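Local coordinates for protein ferulic acid decarboxylase 1 (Candida dubliniensis, PDB 4ZAD) that binds prenylated FMN and probably uses it to decarboxylate aromatic acids such as cinnamic, p-coumaric and ferulic acid reversibly, giving styrene and related vinyl compounds, at residues N66-I70 / L143-L147; D124-H128 / V264-E269; K210-I214 / Y275-D279; C294-D298 / A457-P461. The contacts are given in a common frame with arbitrary orientation. Residues are numbered along the deposited sequence.

Contact 1: residues N66-I70 / L143-L147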
loop_
_atom_site.group_PDB
_atom_site.type_symbol
_atom_site.label_atom_id
_atom_site.label_comp_id
_atom_site.label_asym_id
_atom_site.label_seq_id
_atom_site.Cartn_x
_atom_site.Cartn_y
_atom_site.Cartn_z
ATOM N N ASN A 66 -32.438 29.245 -9.930
ATOM C CA ASN A 66 -32.624 27.840 -10.289
ATOM C C ASN A 66 -31.396 27.095 -10.831
ATOM O O ASN A 66 -31.353 25.884 -10.756
ATOM C CB ASN A 66 -33.745 27.738 -11.332
ATOM C CG ASN A 66 -35.111 28.012 -10.758
ATOM O OD1 ASN A 66 -35.962 28.577 -11.427
ATOM N ND2 ASN A 66 -35.334 27.597 -9.527
ATOM N N LEU A 67 -30.428 27.803 -11.399
ATOM C CA LEU A 67 -29.312 27.171 -12.110
ATOM C C LEU A 67 -27.963 27.657 -11.607
ATOM O O LEU A 67 -27.671 28.856 -11.737
ATOM C CB LEU A 67 -29.386 27.522 -13.605
ATOM C CG LEU A 67 -30.540 26.876 -14.351
ATOM C CD1 LEU A 67 -30.706 27.437 -15.770
ATOM C CD2 LEU A 67 -30.263 25.372 -14.363
ATOM N N PHE A 68 -27.151 26.787 -10.984
ATOM C CA PHE A 68 -27.587 25.579 -10.259
ATOM C C PHE A 68 -26.744 25.531 -8.982
ATOM O O PHE A 68 -25.774 26.303 -8.844
ATOM C CB PHE A 68 -27.393 24.306 -11.083
ATOM C CG PHE A 68 -26.131 24.291 -11.873
ATOM C CD1 PHE A 68 -24.924 24.006 -11.265
ATOM C CD2 PHE A 68 -26.151 24.567 -13.227
ATOM C CE1 PHE A 68 -23.740 24.015 -11.986
ATOM C CE2 PHE A 68 -24.987 24.584 -13.971
ATOM C CZ PHE A 68 -23.769 24.317 -13.358
ATOM N N ARG A 69 -27.135 24.666 -8.049
ATOM C CA ARG A 69 -26.294 24.322 -6.886
ATOM C C ARG A 69 -25.439 23.147 -7.282
ATOM O O ARG A 69 -25.702 22.519 -8.299
ATOM C CB ARG A 69 -27.141 23.880 -5.685
ATOM C CG ARG A 69 -27.863 25.019 -4.942
ATOM C CD ARG A 69 -29.385 24.798 -4.834
ATOM N NE ARG A 69 -29.780 23.922 -3.724
ATOM C CZ ARG A 69 -30.955 23.294 -3.641
ATOM N NH1 ARG A 69 -31.858 23.392 -4.601
ATOM N NH2 ARG A 69 -31.228 22.537 -2.596
ATOM N N ILE A 70 -24.443 22.826 -6.462
ATOM C CA ILE A 70 -23.610 21.631 -6.675
ATOM C C ILE A 70 -23.607 20.704 -5.454
ATOM O O ILE A 70 -23.364 21.157 -4.336
ATOM C CB ILE A 70 -22.159 21.999 -7.083
ATOM C CG1 ILE A 70 -22.169 22.646 -8.479
ATOM C CG2 ILE A 70 -21.233 20.736 -7.065
ATOM C CD1 ILE A 70 -20.840 23.281 -8.872
ATOM N N LEU A 143 -23.274 29.818 -16.747
ATOM C CA LEU A 143 -23.585 28.920 -15.616
ATOM C C LEU A 143 -22.356 28.711 -14.710
ATOM O O LEU A 143 -21.219 28.851 -15.157
ATOM C CB LEU A 143 -24.131 27.589 -16.145
ATOM C CG LEU A 143 -25.416 27.706 -16.987
ATOM C CD1 LEU A 143 -25.837 26.334 -17.538
ATOM C CD2 LEU A 143 -26.500 28.321 -16.156
ATOM N N PRO A 144 -22.576 28.374 -13.434
ATOM C CA PRO A 144 -21.487 28.158 -12.502
ATOM C C PRO A 144 -20.909 26.748 -12.622
ATOM O O PRO A 144 -21.056 25.908 -11.711
ATOM C CB PRO A 144 -22.153 28.367 -11.161
ATOM C CG PRO A 144 -23.514 27.883 -11.359
ATOM C CD PRO A 144 -23.863 28.057 -12.806
ATOM N N VAL A 145 -20.241 26.532 -13.754
ATOM C CA VAL A 145 -19.566 25.294 -14.092
ATOM C C VAL A 145 -18.188 25.441 -13.506
ATOM O O VAL A 145 -17.531 26.462 -13.712
ATOM C CB VAL A 145 -19.512 25.116 -15.635
ATOM C CG1 VAL A 145 -18.721 23.881 -16.053
ATOM C CG2 VAL A 145 -20.931 25.078 -16.196
ATOM N N PRO A 146 -17.751 24.451 -12.741
ATOM C CA PRO A 146 -16.478 24.577 -12.038
ATOM C C PRO A 146 -15.249 24.373 -12.904
ATOM O O PRO A 146 -15.313 23.627 -13.889
ATOM C CB PRO A 146 -16.533 23.449 -11.009
ATOM C CG PRO A 146 -17.488 22.455 -11.560
ATOM C CD PRO A 146 -18.483 23.227 -12.365
ATOM N N LEU A 147 -14.139 25.010 -12.513
ATOM C CA LEU A 147 -12.813 24.628 -12.976
ATOM C C LEU A 147 -12.172 23.801 -11.850
ATOM O O LEU A 147 -11.622 24.315 -10.835
ATOM C CB LEU A 147 -11.980 25.850 -13.311
ATOM C CG LEU A 147 -10.628 25.606 -13.990
ATOM C CD1 LEU A 147 -10.818 25.576 -15.486
ATOM C CD2 LEU A 147 -9.633 26.697 -13.601
#
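The ring of Phe-68 lies across the pyrrolidine of Pro-144, whose CD sits 3.9 Å from the centroid of the Phe-68 ring and 17° off its normal, a CH-pi contact over the face. Near the plane of the ring, Val-145 CG2 meets Phe-68 CZ at 4.1 Å, while Leu-143 CB approaches Phe-68 CE2 at 3.8 Å. One aromatic side chain thus gathers three successive residues of the facing loop, and the other apolar pairs extend this patch: Leu-67 CB touches Leu-143 CD2 at 3.9 Å, and Ile-70 CD1 reaches Pro-146 CD at 4.2 Å. The two backbones run in nearly the same direction, 16° apart, with Leu-67 CA and Leu-143 CA 6.9 Å apart, so the contact is made mostly through side chains, although Pro-144 O also touches Phe-68 CE1 at 3.3 Å. A cis peptide precedes Phe-68, and Met-270 and Met-318 pack against the Phe-68 side chain. In the other segment, Pro-144 is the centre of an inverse gamma turn, closed by a weak hydrogen bond of 2.9 Å from Val-145 N to Leu-143 O. The example illustrates a buried junction between the N-terminal and Rift-related domains of a UbiD-family enzyme.

Contact 2: residues D124-H128 / V264-E269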
loop_
_atom_site.group_PDB
_atom_site.type_symbol
_atom_site.label_atom_id
_atom_site.label_comp_id
_atom_site.label_asym_id
_atom_site.label_seq_id
_atom_site.Cartn_x
_atom_site.Cartn_y
_atom_site.Cartn_z
ATOM N N ASP A 124 -45.889 15.621 -16.800
ATOM C CA ASP A 124 -46.174 16.194 -15.476
ATOM C C ASP A 124 -45.818 15.280 -14.289
ATOM O O ASP A 124 -45.905 15.700 -13.119
ATOM C CB ASP A 124 -47.613 16.756 -15.352
ATOM C CG ASP A 124 -48.708 15.697 -15.499
ATOM O OD1 ASP A 124 -48.655 14.647 -14.809
ATOM O OD2 ASP A 124 -49.632 15.942 -16.311
ATOM N N GLN A 125 -45.372 14.063 -14.557
ATOM C CA GLN A 125 -44.771 13.294 -13.477
ATOM C C GLN A 125 -43.250 13.538 -13.312
ATOM O O GLN A 125 -42.629 12.956 -12.431
ATOM C CB GLN A 125 -45.117 11.811 -13.613
ATOM C CG GLN A 125 -46.616 11.506 -13.389
ATOM C CD GLN A 125 -46.871 10.010 -13.233
ATOM O OE1 GLN A 125 -46.117 9.299 -12.526
ATOM N NE2 GLN A 125 -47.920 9.507 -13.919
ATOM N N SER A 126 -42.668 14.408 -14.138
ATOM C CA SER A 126 -41.245 14.727 -14.082
ATOM C C SER A 126 -41.031 16.164 -13.632
ATOM O O SER A 126 -41.463 17.100 -14.295
ATOM C CB SER A 126 -40.601 14.552 -15.471
ATOM O OG SER A 126 -39.281 15.099 -15.528
ATOM N N PRO A 127 -40.334 16.346 -12.509
ATOM C CA PRO A 127 -39.970 17.682 -12.066
ATOM C C PRO A 127 -39.174 18.538 -13.051
ATOM O O PRO A 127 -39.352 19.737 -13.066
ATOM C CB PRO A 127 -39.128 17.411 -10.815
ATOM C CG PRO A 127 -39.647 16.124 -10.274
ATOM C CD PRO A 127 -40.136 15.335 -11.456
ATOM N N HIS A 128 -38.280 17.952 -13.842
ATOM C CA HIS A 128 -37.414 18.749 -14.710
ATOM C C HIS A 128 -38.174 19.306 -15.910
ATOM O O HIS A 128 -37.669 20.208 -16.614
ATOM C CB HIS A 128 -36.135 18.002 -15.130
ATOM C CG HIS A 128 -36.363 16.864 -16.062
ATOM N ND1 HIS A 128 -36.612 17.041 -17.401
ATOM C CD2 HIS A 128 -36.349 15.526 -15.852
ATOM C CE1 HIS A 128 -36.762 15.858 -17.974
ATOM N NE2 HIS A 128 -36.612 14.922 -17.054
ATOM N N VAL A 264 -35.745 9.970 -21.188
ATOM C CA VAL A 264 -34.868 10.240 -20.086
ATOM C C VAL A 264 -35.629 10.068 -18.778
ATOM O O VAL A 264 -36.840 10.085 -18.780
ATOM C CB VAL A 264 -34.332 11.637 -20.235
ATOM C CG1 VAL A 264 -33.531 11.724 -21.543
ATOM C CG2 VAL A 264 -35.472 12.659 -20.200
ATOM N N PRO A 265 -34.919 9.857 -17.659
ATOM C CA PRO A 265 -35.655 9.591 -16.423
ATOM C C PRO A 265 -36.551 10.755 -15.992
ATOM O O PRO A 265 -36.140 11.909 -16.052
ATOM C CB PRO A 265 -34.552 9.354 -15.384
ATOM C CG PRO A 265 -33.274 9.135 -16.139
ATOM C CD PRO A 265 -33.450 9.810 -17.473
ATOM N N ALA A 266 -37.772 10.442 -15.562
ATOM C CA ALA A 266 -38.700 11.430 -14.996
ATOM C C ALA A 266 -38.060 12.309 -13.937
ATOM O O ALA A 266 -38.292 13.508 -13.919
ATOM C CB ALA A 266 -39.925 10.734 -14.411
ATOM N N ASP A 267 -37.254 11.716 -13.063
ATOM C CA ASP A 267 -36.620 12.459 -11.963
ATOM C C ASP A 267 -35.165 12.762 -12.275
ATOM O O ASP A 267 -34.254 11.971 -11.977
ATOM C CB ASP A 267 -36.717 11.690 -10.632
ATOM C CG ASP A 267 -38.160 11.456 -10.191
ATOM O OD1 ASP A 267 -38.770 12.418 -9.663
ATOM O OD2 ASP A 267 -38.663 10.315 -10.372
ATOM N N CYS A 268 -34.955 13.901 -12.912
ATOM C CA CYS A 268 -33.615 14.427 -13.086
ATOM C C CYS A 268 -33.676 15.827 -12.528
ATOM O O CYS A 268 -34.773 16.345 -12.286
ATOM C CB CYS A 268 -33.197 14.462 -14.550
ATOM S SG CYS A 268 -33.183 12.899 -15.366
ATOM N N GLU A 269 -32.518 16.435 -12.312
ATOM C CA GLU A 269 -32.486 17.851 -11.963
ATOM C C GLU A 269 -32.479 18.688 -13.233
ATOM O O GLU A 269 -33.176 19.706 -13.301
ATOM C CB GLU A 269 -31.279 18.179 -11.085
ATOM C CG GLU A 269 -31.262 17.424 -9.780
ATOM C CD GLU A 269 -32.210 18.030 -8.738
ATOM O OE1 GLU A 269 -32.101 19.245 -8.430
ATOM O OE2 GLU A 269 -33.060 17.294 -8.203
#
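Residues 124-128 pack on the link between two successive strands in the Rift-related domain of the UbiD fold, a worked example of loop-to-loop docking inside a beta-rich domain. Their partner, 264-269, leaves the edge strand 263-265 of a small mixed sheet and leads into strand 270-277.

The polar contacts come first. Ser-126 OG donates to Ala-266 O in a very short hydrogen bond of 2.5 Å, and His-128 NE2 donates to Pro-265 O at 3.2 Å with an N-H...O angle of 138°. Two side chains thus satisfy consecutive backbone carbonyls where the chain turns away from the strand. The other ring nitrogen, ND1, is bonded to Ser-311, so the histidine bridges this turn and strand 300-312. Glu-269 directs its carboxylate elsewhere, to salt bridges with Arg-10 and Arg-313.

Van der Waals contacts fill in the rest. Pro-127 CD rests 3.6 Å from Ala-266 O and 3.7 Å from Asp-267 OD1, and the methyl carbon CB of Ala-266 meets Ser-126 CB at 4.0 Å. Pro-265 also lies beside Trp-175, one of the prenylated-FMN-binding residues, about 4 Å away between side chains. Around the buried imidazole, Val-264 CG2 comes to 4.0 Å from His-128 NE2 and Cys-268 CB to 3.6 Å from His-128 CD2.

Contact 3: residues K210-I214 / Y275-D279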
loop_
_atom_site.group_PDB
_atom_site.type_symbol
_atom_site.label_atom_id
_atom_site.label_comp_id
_atom_site.label_asym_id
_atom_site.label_seq_id
_atom_site.Cartn_x
_atom_site.Cartn_y
_atom_site.Cartn_z
ATOM N N LYS A 210 -24.922 9.491 -40.934
ATOM C CA LYS A 210 -25.652 10.528 -40.195
ATOM C C LYS A 210 -24.927 10.945 -38.917
ATOM O O LYS A 210 -25.534 11.447 -37.972
ATOM C CB LYS A 210 -27.070 10.055 -39.884
ATOM C CG LYS A 210 -28.002 9.908 -41.110
ATOM C CD LYS A 210 -29.144 8.911 -40.780
ATOM C CE LYS A 210 -30.131 8.734 -41.939
ATOM N NZ LYS A 210 -31.039 7.560 -41.694
ATOM N N GLY A 211 -23.615 10.775 -38.913
ATOM C CA GLY A 211 -22.774 11.135 -37.785
ATOM C C GLY A 211 -22.629 12.614 -37.477
ATOM O O GLY A 211 -21.846 12.968 -36.615
ATOM N N ASP A 212 -23.351 13.495 -38.154
ATOM C CA ASP A 212 -23.396 14.890 -37.713
ATOM C C ASP A 212 -24.612 15.203 -36.856
ATOM O O ASP A 212 -24.642 16.198 -36.152
ATOM C CB ASP A 212 -23.276 15.878 -38.905
ATOM C CG ASP A 212 -24.502 15.903 -39.807
ATOM O OD1 ASP A 212 -25.035 14.819 -40.170
ATOM O OD2 ASP A 212 -24.914 17.034 -40.168
ATOM N N LYS A 213 -25.611 14.339 -36.905
ATOM C CA LYS A 213 -26.882 14.613 -36.228
ATOM C C LYS A 213 -27.364 13.381 -35.453
ATOM O O LYS A 213 -28.408 12.786 -35.754
ATOM C CB LYS A 213 -27.913 15.212 -37.247
ATOM C CG LYS A 213 -27.886 16.798 -37.259
ATOM C CD LYS A 213 -28.039 17.489 -38.640
ATOM C CE LYS A 213 -29.437 18.115 -38.854
ATOM N NZ LYS A 213 -29.568 19.533 -38.410
ATOM N N ILE A 214 -26.545 13.020 -34.457
ATOM C CA ILE A 214 -26.802 11.905 -33.506
ATOM C C ILE A 214 -27.545 12.468 -32.286
ATOM O O ILE A 214 -26.999 13.294 -31.538
ATOM C CB ILE A 214 -25.475 11.243 -32.980
ATOM C CG1 ILE A 214 -24.489 10.951 -34.113
ATOM C CG2 ILE A 214 -25.765 9.984 -32.204
ATOM C CD1 ILE A 214 -22.977 11.060 -33.733
ATOM N N TYR A 275 -27.470 17.346 -30.452
ATOM C CA TYR A 275 -26.886 16.468 -31.459
ATOM C C TYR A 275 -25.410 16.303 -31.184
ATOM O O TYR A 275 -24.659 17.300 -31.140
ATOM C CB TYR A 275 -27.054 17.053 -32.871
ATOM C CG TYR A 275 -28.460 16.988 -33.409
ATOM C CD1 TYR A 275 -29.096 15.754 -33.644
ATOM C CD2 TYR A 275 -29.177 18.154 -33.676
ATOM C CE1 TYR A 275 -30.419 15.703 -34.135
ATOM C CE2 TYR A 275 -30.482 18.107 -34.157
ATOM C CZ TYR A 275 -31.089 16.893 -34.388
ATOM O OH TYR A 275 -32.372 16.878 -34.886
ATOM N N LEU A 276 -24.985 15.058 -31.006
ATOM C CA LEU A 276 -23.547 14.742 -30.979
ATOM C C LEU A 276 -23.067 14.791 -32.423
ATOM O O LEU A 276 -23.627 14.117 -33.304
ATOM C CB LEU A 276 -23.246 13.358 -30.352
ATOM C CG LEU A 276 -21.822 12.837 -30.617
ATOM C CD1 LEU A 276 -20.746 13.859 -30.107
ATOM C CD2 LEU A 276 -21.554 11.446 -30.082
ATOM N N ASP A 277 -22.035 15.605 -32.648
ATOM C CA ASP A 277 -21.539 15.869 -33.977
ATOM C C ASP A 277 -20.191 15.244 -34.093
ATOM O O ASP A 277 -19.198 15.728 -33.572
ATOM C CB ASP A 277 -21.479 17.369 -34.233
ATOM C CG ASP A 277 -21.187 17.715 -35.676
ATOM O OD1 ASP A 277 -20.629 16.894 -36.420
ATOM O OD2 ASP A 277 -21.476 18.860 -36.057
ATOM N N ARG A 278 -20.150 14.135 -34.802
ATOM C CA ARG A 278 -18.930 13.378 -34.852
ATOM C C ARG A 278 -18.105 13.761 -36.092
ATOM O O ARG A 278 -16.992 13.200 -36.352
ATOM C CB ARG A 278 -19.245 11.889 -34.761
ATOM C CG ARG A 278 -18.028 11.116 -34.300
ATOM C CD ARG A 278 -18.209 10.330 -33.002
ATOM N NE ARG A 278 -18.281 8.915 -33.318
ATOM C CZ ARG A 278 -17.306 8.222 -33.899
ATOM N NH1 ARG A 278 -16.158 8.778 -34.227
ATOM N NH2 ARG A 278 -17.500 6.951 -34.165
ATOM N N ASP A 279 -18.636 14.752 -36.807
ATOM C CA ASP A 279 -18.058 15.280 -38.019
ATOM C C ASP A 279 -17.236 16.522 -37.748
ATOM O O ASP A 279 -16.627 17.068 -38.660
ATOM C CB ASP A 279 -19.170 15.672 -39.004
ATOM C CG ASP A 279 -19.832 14.493 -39.649
ATOM O OD1 ASP A 279 -19.603 13.337 -39.224
ATOM O OD2 ASP A 279 -20.585 14.738 -40.623
#
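The ladder between these segments skips a residue on one side: Leu-276 hydrogen-bonds to Ile-214, but two positions further on Arg-278 N hydrogen-bonds to Gly-211 O at 2.7 Å, three residues before Ile-214, where a regular ladder would use Asp-212. The extra residue is absorbed by a type I beta turn from Lys-210 to Lys-213, closed by Lys-213 N to Lys-210 O at 3.1 Å, which presents the glycine carbonyl to the other segment. This is the end of an antiparallel strand pair, 214-220 with 270-277, in the antiparallel beta core of the Rift-related domain.

Ile-214 and Leu-276 form a hydrogen-bonded pair, with Leu-276 N to Ile-214 O at 2.7 Å and a weak return bond from Ile-214 N to Leu-276 O at 3.3 Å. Their side chains lie on the same face of the sheet, where Ile-214 CD1 meets Leu-276 CG at 3.8 Å and helix 197-207 covers both. Arg-278 joins that helix through its salt bridge to Asp-203. Towards the solvent, Lys-213 lays its aliphatic chain over the Tyr-275 ring, a CH-pi contact with Lys-213 CG 3.9 Å from the centroid and 9° off the normal.

Beyond the pair the chain 275-279 turns a corner. Asp-277 shapes it as an Asx turn and is also salt-bridged to Arg-306; Asp-277 OD1 accepts from Asp-279 N at 3.0 Å.

Contact 4: residues C294-D298 / A457-P461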
loop_
_atom_site.group_PDB
_atom_site.type_symbol
_atom_site.label_atom_id
_atom_site.label_comp_id
_atom_site.label_asym_id
_atom_site.label_seq_id
_atom_site.Cartn_x
_atom_site.Cartn_y
_atom_site.Cartn_z
ATOM N N CYS A 294 -3.221 15.831 -13.570
ATOM C CA CYS A 294 -3.592 16.630 -14.738
ATOM C C CYS A 294 -2.292 17.006 -15.437
ATOM O O CYS A 294 -1.366 17.540 -14.821
ATOM C CB CYS A 294 -4.327 17.910 -14.365
ATOM S SG CYS A 294 -4.647 18.870 -15.883
ATOM N N PHE A 295 -2.211 16.720 -16.721
ATOM C CA PHE A 295 -1.018 17.029 -17.497
ATOM C C PHE A 295 -1.362 18.229 -18.399
ATOM O O PHE A 295 -1.942 18.050 -19.482
ATOM C CB PHE A 295 -0.622 15.804 -18.316
ATOM C CG PHE A 295 0.078 14.753 -17.527
ATOM C CD1 PHE A 295 1.438 14.893 -17.198
ATOM C CD2 PHE A 295 -0.591 13.603 -17.121
ATOM C CE1 PHE A 295 2.104 13.903 -16.478
ATOM C CE2 PHE A 295 0.078 12.610 -16.392
ATOM C CZ PHE A 295 1.424 12.767 -16.070
ATOM N N PRO A 296 -1.025 19.456 -17.957
ATOM C CA PRO A 296 -1.709 20.596 -18.540
ATOM C C PRO A 296 -1.386 20.846 -20.000
ATOM O O PRO A 296 -2.145 21.543 -20.655
ATOM C CB PRO A 296 -1.234 21.790 -17.676
ATOM C CG PRO A 296 -0.561 21.220 -16.549
ATOM C CD PRO A 296 0.000 19.911 -17.019
ATOM N N LYS A 297 -0.275 20.304 -20.488
ATOM C CA LYS A 297 0.116 20.498 -21.879
ATOM C C LYS A 297 -0.434 19.420 -22.811
ATOM O O LYS A 297 -0.394 19.598 -24.029
ATOM C CB LYS A 297 1.644 20.613 -21.999
ATOM C CG LYS A 297 2.178 22.042 -21.691
ATOM C CD LYS A 297 3.690 22.049 -21.394
ATOM N N ASP A 298 -0.951 18.317 -22.250
ATOM C CA ASP A 298 -1.635 17.289 -23.050
ATOM C C ASP A 298 -2.906 17.827 -23.709
ATOM O O ASP A 298 -3.867 18.179 -23.028
ATOM C CB ASP A 298 -2.012 16.087 -22.196
ATOM C CG ASP A 298 -0.833 15.206 -21.868
ATOM O OD1 ASP A 298 0.324 15.576 -22.168
ATOM O OD2 ASP A 298 -1.084 14.124 -21.302
ATOM N N ALA A 457 1.415 5.169 -19.659
ATOM C CA ALA A 457 1.131 5.129 -21.104
ATOM C C ALA A 457 1.027 6.531 -21.732
ATOM O O ALA A 457 1.588 6.764 -22.793
ATOM C CB ALA A 457 -0.122 4.306 -21.409
ATOM N N SER A 458 0.339 7.468 -21.092
ATOM C CA SER A 458 0.079 8.750 -21.744
ATOM C C SER A 458 1.348 9.566 -21.916
ATOM O O SER A 458 1.469 10.326 -22.890
ATOM C CB SER A 458 -0.977 9.552 -20.994
ATOM O OG SER A 458 -0.510 10.013 -19.739
ATOM N N GLN A 459 2.276 9.411 -20.957
ATOM C CA GLN A 459 3.582 10.085 -20.949
ATOM C C GLN A 459 4.702 9.235 -21.550
ATOM O O GLN A 459 5.833 9.712 -21.674
ATOM C CB GLN A 459 3.986 10.422 -19.513
ATOM C CG GLN A 459 2.986 11.230 -18.732
ATOM C CD GLN A 459 2.394 12.355 -19.531
ATOM O OE1 GLN A 459 1.263 12.245 -19.986
ATOM N NE2 GLN A 459 3.157 13.419 -19.748
ATOM N N GLY A 460 4.395 7.978 -21.895
ATOM C CA GLY A 460 5.383 7.016 -22.443
ATOM C C GLY A 460 5.183 6.641 -23.903
ATOM O O GLY A 460 4.446 7.301 -24.613
ATOM N N PRO A 461 5.861 5.573 -24.359
ATOM C CA PRO A 461 5.716 5.062 -25.727
ATOM C C PRO A 461 4.405 4.306 -26.040
ATOM O O PRO A 461 4.049 4.196 -27.212
ATOM C CB PRO A 461 6.907 4.107 -25.865
ATOM C CG PRO A 461 7.153 3.605 -24.510
ATOM C CD PRO A 461 6.868 4.795 -23.603
#
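A type I beta turn, Phe-295 to Asp-298, in the Rift-related domain faces the segment 457-461, which begins on helix 455-458 of the C-terminal domain, a compact example of an interdomain contact. Gln-459 and Phe-295 bury the largest areas. The aliphatic part of Gln-459 lies over one face of the phenyl ring, with Gln-459 CG 3.9 Å from the centroid of Phe-295 and 30° off the normal, a CH-pi contact. Both residues also pack against the second subunit, Phe-295 on its Phe-488 and Gln-459 on its Phe-477, so the domain junction adjoins the dimer interface; Cys-294 carries the sheet across it in an antiparallel ladder. Asp-298, third in buried area, points its CB toward 457-461, where Asp-298 OD2 lies 4.4 Å from Ser-458 OG. The turn that brings Phe-295 and Asp-298 to the same side is closed by a backbone hydrogen bond of 3.0 Å from Asp-298 N to Phe-295 O.

Overall arrangement
A multidomain enzyme combines contacts within a domain with contacts between domains. Contacts 2 and 3 lie inside the Rift-related domain, their centres 26 Å apart, and are linked by the chain itself, since strand 263-265 leads to strand 270-277. Contact 1 joins that domain to the N-terminal one; it approaches contact 2 to about 6 Å between nearest atoms without touching. Contact 4, its centre 40 Å from that of contact 2, joins the Rift-related domain to the C-terminal domain. Three contacts each place a side chain near the prenylated flavin: Pro-146 and Leu-276 about 11 Å from it, Ser-458 about 13 Å. Phe-295 stands about 8 Å, side chain to side chain, from Glu-289, the predicted proton donor.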